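Local coordinates for salicylate carboxymethyltransferase (Clarkia breweri, PDB 1M6E), which transfers a methyl group from S-adenosyl-L-methionine to the carboxyl group of salicylic acid, yielding the volatile ester methyl salicylate, at residues T76-R81 with N88-Q93; V206-G211 with N349-L354. All coordinates share one frame; numbering follows the deposited sequence.

Contact 1. Residues T76-R81 with N88-Q93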
# COMPACT_ATOMS: atom_id res chain seq x y z
N THR A 76 20.34 -3.33 14.05
CA THR A 76 20.90 -4.33 14.95
C THR A 76 21.39 -5.58 14.27
O THR A 76 22.49 -6.03 14.55
CB THR A 76 19.86 -4.77 16.00
OG1 THR A 76 19.53 -3.67 16.85
CG2 THR A 76 20.39 -5.90 16.82
N VAL A 77 20.57 -6.18 13.40
CA VAL A 77 20.94 -7.40 12.70
C VAL A 77 22.19 -7.16 11.89
O VAL A 77 23.12 -7.96 11.92
CB VAL A 77 19.84 -7.90 11.73
CG1 VAL A 77 20.35 -9.09 10.88
CG2 VAL A 77 18.61 -8.31 12.53
N GLU A 78 22.23 -6.06 11.16
CA GLU A 78 23.42 -5.78 10.38
C GLU A 78 24.65 -5.71 11.30
O GLU A 78 25.70 -6.28 11.00
CB GLU A 78 23.22 -4.49 9.60
CG GLU A 78 22.29 -4.69 8.45
CD GLU A 78 22.84 -5.72 7.47
OE1 GLU A 78 23.73 -5.36 6.66
OE2 GLU A 78 22.38 -6.88 7.51
N GLU A 79 24.50 -5.04 12.45
CA GLU A 79 25.60 -4.89 13.40
C GLU A 79 26.09 -6.21 13.99
O GLU A 79 27.16 -6.28 14.54
CB GLU A 79 25.20 -3.90 14.50
CG GLU A 79 26.26 -3.64 15.56
CD GLU A 79 25.99 -2.35 16.34
OE1 GLU A 79 26.55 -2.15 17.45
OE2 GLU A 79 25.21 -1.51 15.81
N LEU A 80 25.28 -7.26 13.88
CA LEU A 80 25.67 -8.57 14.37
C LEU A 80 26.41 -9.28 13.23
O LEU A 80 27.54 -9.72 13.38
CB LEU A 80 24.44 -9.41 14.73
CG LEU A 80 23.69 -9.08 16.00
CD1 LEU A 80 22.32 -9.77 15.98
CD2 LEU A 80 24.51 -9.55 17.17
N ARG A 81 25.76 -9.39 12.08
CA ARG A 81 26.35 -10.06 10.93
C ARG A 81 27.77 -9.60 10.63
O ARG A 81 28.55 -10.31 9.99
CB ARG A 81 25.41 -9.89 9.72
CG ARG A 81 26.00 -10.21 8.37
CD ARG A 81 26.45 -8.93 7.74
NE ARG A 81 27.53 -9.14 6.79
CZ ARG A 81 27.87 -8.25 5.87
NH1 ARG A 81 27.21 -7.10 5.79
NH2 ARG A 81 28.88 -8.51 5.04
N ASN A 88 27.57 -12.56 5.20
CA ASN A 88 26.66 -11.77 4.36
C ASN A 88 25.39 -11.45 5.16
O ASN A 88 25.04 -12.18 6.09
CB ASN A 88 26.27 -12.57 3.12
CG ASN A 88 27.09 -12.22 1.91
OD1 ASN A 88 26.91 -11.17 1.31
ND2 ASN A 88 28.02 -13.10 1.56
N SER A 89 24.71 -10.37 4.78
CA SER A 89 23.49 -9.96 5.46
C SER A 89 22.37 -10.62 4.75
O SER A 89 22.53 -11.07 3.63
CB SER A 89 23.32 -8.45 5.37
OG SER A 89 24.57 -7.80 5.53
N PRO A 90 21.21 -10.74 5.40
CA PRO A 90 20.13 -11.38 4.66
C PRO A 90 19.45 -10.24 3.93
O PRO A 90 19.86 -9.09 4.10
CB PRO A 90 19.25 -11.96 5.76
CG PRO A 90 19.37 -10.92 6.84
CD PRO A 90 20.87 -10.61 6.83
N GLU A 91 18.45 -10.55 3.11
CA GLU A 91 17.67 -9.51 2.44
C GLU A 91 16.53 -9.26 3.41
O GLU A 91 15.96 -10.21 3.96
CB GLU A 91 17.11 -10.00 1.11
CG GLU A 91 18.13 -10.01 0.01
CD GLU A 91 17.59 -10.60 -1.28
OE1 GLU A 91 17.15 -11.78 -1.26
OE2 GLU A 91 17.61 -9.89 -2.32
N TYR A 92 16.19 -8.00 3.66
CA TYR A 92 15.10 -7.77 4.60
C TYR A 92 13.80 -7.62 3.86
O TYR A 92 13.72 -6.89 2.86
CB TYR A 92 15.38 -6.53 5.43
CG TYR A 92 16.66 -6.65 6.19
CD1 TYR A 92 17.90 -6.43 5.56
CD2 TYR A 92 16.66 -7.05 7.53
CE1 TYR A 92 19.10 -6.60 6.26
CE2 TYR A 92 17.85 -7.23 8.23
CZ TYR A 92 19.06 -7.00 7.59
OH TYR A 92 20.22 -7.19 8.31
N GLN A 93 12.78 -8.35 4.32
CA GLN A 93 11.48 -8.25 3.69
C GLN A 93 10.45 -7.78 4.68
O GLN A 93 9.97 -8.54 5.52
CB GLN A 93 11.05 -9.57 3.12
CG GLN A 93 9.76 -9.45 2.41
CD GLN A 93 9.50 -10.70 1.65
OE1 GLN A 93 9.68 -11.79 2.19
NE2 GLN A 93 9.08 -10.56 0.38
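Glu78 of helix 74-82 meets Ser89 and Tyr92 where the chain leaves the helix and enters the next strand, the return half of a beta-alpha-beta crossover (strand 52-58, helix 74-82, strand 91-98). Ser89 OG donates to Glu78 OE1 at 2.8 Å, reaching the syn lone pair, on the side of the other carboxylate oxygen. That second oxygen, OE2, lies at the edge of the Tyr92 ring, near its plane, and accepts a hydrogen bond from Tyr92 OH, though the modelled place of OE2 is doubtful and the bond's length carries no weight. As modelled, the carboxylate and ring planes are 86° apart. The Glu78 chain is bent at its second torsion (chi2 -61°), so CD is folded back rather than extended anti to CA.

Val77, one residue earlier, reaches tip to tip toward Tyr92, its CB lying 4.1 Å from Tyr92 CE2. Further out, one face of the Tyr92 ring has Pro90 CG above it, offset toward the rim. Leu53 of strand 52-58 packs against Val77, Pro90 and Tyr92, while Ile40 and Tyr44 of helix 33-44 touch Val77. The guanidinium of Arg81 is held by Glu87 O through NH2, and Ser89 N sits over one of its faces. With CG anti to the backbone N (chi1 165°), the Arg81 chain brings CG to 3.2 Å from Asn88 O.

Contact 2. Residues V206-G211 with N349-L354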
# COMPACT_ATOMS: atom_id res chain seq x y z
N VAL A 206 7.36 -9.01 19.47
CA VAL A 206 7.46 -8.07 20.57
C VAL A 206 6.25 -7.11 20.51
O VAL A 206 6.23 -6.12 19.76
CB VAL A 206 8.78 -7.29 20.51
CG1 VAL A 206 8.90 -6.39 21.74
CG2 VAL A 206 9.97 -8.26 20.38
N LEU A 207 5.23 -7.43 21.30
CA LEU A 207 3.99 -6.67 21.35
C LEU A 207 3.97 -5.70 22.53
O LEU A 207 4.31 -6.07 23.64
CB LEU A 207 2.83 -7.67 21.44
CG LEU A 207 2.93 -8.75 20.35
CD1 LEU A 207 1.69 -9.65 20.37
CD2 LEU A 207 3.05 -8.09 18.99
N THR A 208 3.59 -4.45 22.27
CA THR A 208 3.52 -3.39 23.30
C THR A 208 2.08 -2.85 23.32
O THR A 208 1.71 -2.01 22.51
CB THR A 208 4.48 -2.17 22.96
OG1 THR A 208 5.85 -2.61 22.88
CG2 THR A 208 4.32 -1.03 24.00
N ILE A 209 1.26 -3.33 24.24
CA ILE A 209 -0.12 -2.90 24.33
C ILE A 209 -0.25 -1.88 25.42
O ILE A 209 0.33 -2.04 26.49
CB ILE A 209 -1.07 -4.08 24.71
CG1 ILE A 209 -0.97 -5.20 23.67
CG2 ILE A 209 -2.50 -3.59 24.87
CD1 ILE A 209 -1.70 -6.47 24.07
N LEU A 210 -1.01 -0.82 25.18
CA LEU A 210 -1.23 0.16 26.23
C LEU A 210 -2.29 -0.43 27.17
O LEU A 210 -3.45 -0.62 26.77
CB LEU A 210 -1.75 1.45 25.64
CG LEU A 210 -2.49 2.30 26.66
CD1 LEU A 210 -1.71 3.57 26.85
CD2 LEU A 210 -3.90 2.60 26.20
N GLY A 211 -1.87 -0.71 28.41
CA GLY A 211 -2.76 -1.29 29.40
C GLY A 211 -2.70 -0.65 30.79
O GLY A 211 -2.79 0.59 30.94
N ASN A 349 2.28 0.39 29.97
CA ASN A 349 2.59 -0.32 28.73
C ASN A 349 2.92 -1.79 28.87
O ASN A 349 4.08 -2.17 28.87
CB ASN A 349 3.78 0.36 28.03
CG ASN A 349 3.55 1.85 27.75
OD1 ASN A 349 2.78 2.21 26.87
ND2 ASN A 349 4.24 2.71 28.50
N VAL A 350 1.92 -2.63 28.99
CA VAL A 350 2.18 -4.05 29.07
C VAL A 350 3.02 -4.37 27.82
O VAL A 350 2.63 -4.07 26.69
CB VAL A 350 0.83 -4.79 29.10
CG1 VAL A 350 0.98 -6.33 28.99
CG2 VAL A 350 0.17 -4.37 30.38
N ILE A 351 4.21 -4.93 28.04
CA ILE A 351 5.11 -5.25 26.95
C ILE A 351 5.35 -6.69 27.09
O ILE A 351 5.51 -7.16 28.20
CB ILE A 351 6.55 -4.58 27.06
CG1 ILE A 351 6.46 -3.06 27.03
CG2 ILE A 351 7.45 -5.06 25.90
CD1 ILE A 351 6.64 -2.46 28.40
N VAL A 352 5.41 -7.39 25.97
CA VAL A 352 5.65 -8.81 25.99
C VAL A 352 6.57 -9.23 24.87
O VAL A 352 6.41 -8.77 23.74
CB VAL A 352 4.36 -9.55 25.82
CG1 VAL A 352 4.67 -11.00 25.60
CG2 VAL A 352 3.51 -9.37 27.03
N SER A 353 7.55 -10.08 25.16
CA SER A 353 8.41 -10.57 24.09
C SER A 353 8.00 -12.04 24.06
O SER A 353 7.69 -12.59 25.11
CB SER A 353 9.89 -10.38 24.42
OG SER A 353 10.68 -10.77 23.30
N LEU A 354 7.97 -12.67 22.89
CA LEU A 354 7.48 -14.04 22.81
C LEU A 354 8.22 -14.84 21.79
O LEU A 354 8.99 -14.28 20.99
CB LEU A 354 5.99 -14.07 22.42
CG LEU A 354 4.94 -13.24 23.20
CD1 LEU A 354 3.61 -13.12 22.41
CD2 LEU A 354 4.71 -13.87 24.58
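Leu207 and Val352 form a hydrogen-bonded pair of this antiparallel ladder, whose strand axes approach to 4.6 Å at an angle of 156°. Among the backbone bonds, Leu207 N donates to Val352 O at 3.0 Å and Val352 N returns the bond to Leu207 O at 2.9 Å. The return bond is the straighter of the two, at 157° against 137° at the hydrogen. Two residues along, Ile209 N donates to Val350 O at 2.9 Å.

Weaker CA-H...O contacts fill in between. Val206 CA lies 3.4 Å from Val352 O, and Ile351 CA lies 3.5 Å from Leu207 O, so each of these carbonyls meets an N-H and a CA-H of the partner strand.

The side chains divide by face. Leu207, Ile209, Val350 and Val352 share one, where Val262 of helix 260-268 packs on Val350 and Val352, and Ile266 on Val352; Leu207 CD1 also meets Leu354 CD1 at 4.5 Å. Val206, Thr208, Ile351 and Ser353 occupy the other, and Val206 CG2 lies 3.9 Å from Ser353 OG beneath helix 33-44.

One polar side chain leads outward: Asn349 OD1 is hydrogen-bonded to Tyr147 OH, of a residue that probably takes part in binding the substrate. Strand 346-355 lies between strands 204-211 and 275-283 and runs antiparallel to both, and this reversed strand in the sheet order 3-2-1-4-5-7-6 is the signature of the Rossmann-like S-adenosyl-L-methionine-dependent methyltransferase fold.

In the fold
Both contacts belong to one seven-stranded mixed sheet, and they illustrate two kinds of contact in it: a crossover helix against the start of a strand, and one strand paired with another. Contact 1 is local in sequence and closes before contact 2 opens; it involves strand 91-98, which has only strand 121-127 beyond it. Contact 2 brings together segments 138 residues apart, in the half of the sheet that ends with strand 275-283. Strands 52-58 and 143-146 lie between strands 91-98 and 204-211. The contacts' centres are 25 Å apart, with nearest atoms about 11 Å apart. Contact 2 sits nearer the active site: the side chain of Thr208 is about 7 Å from bound S-adenosyl-L-homocysteine.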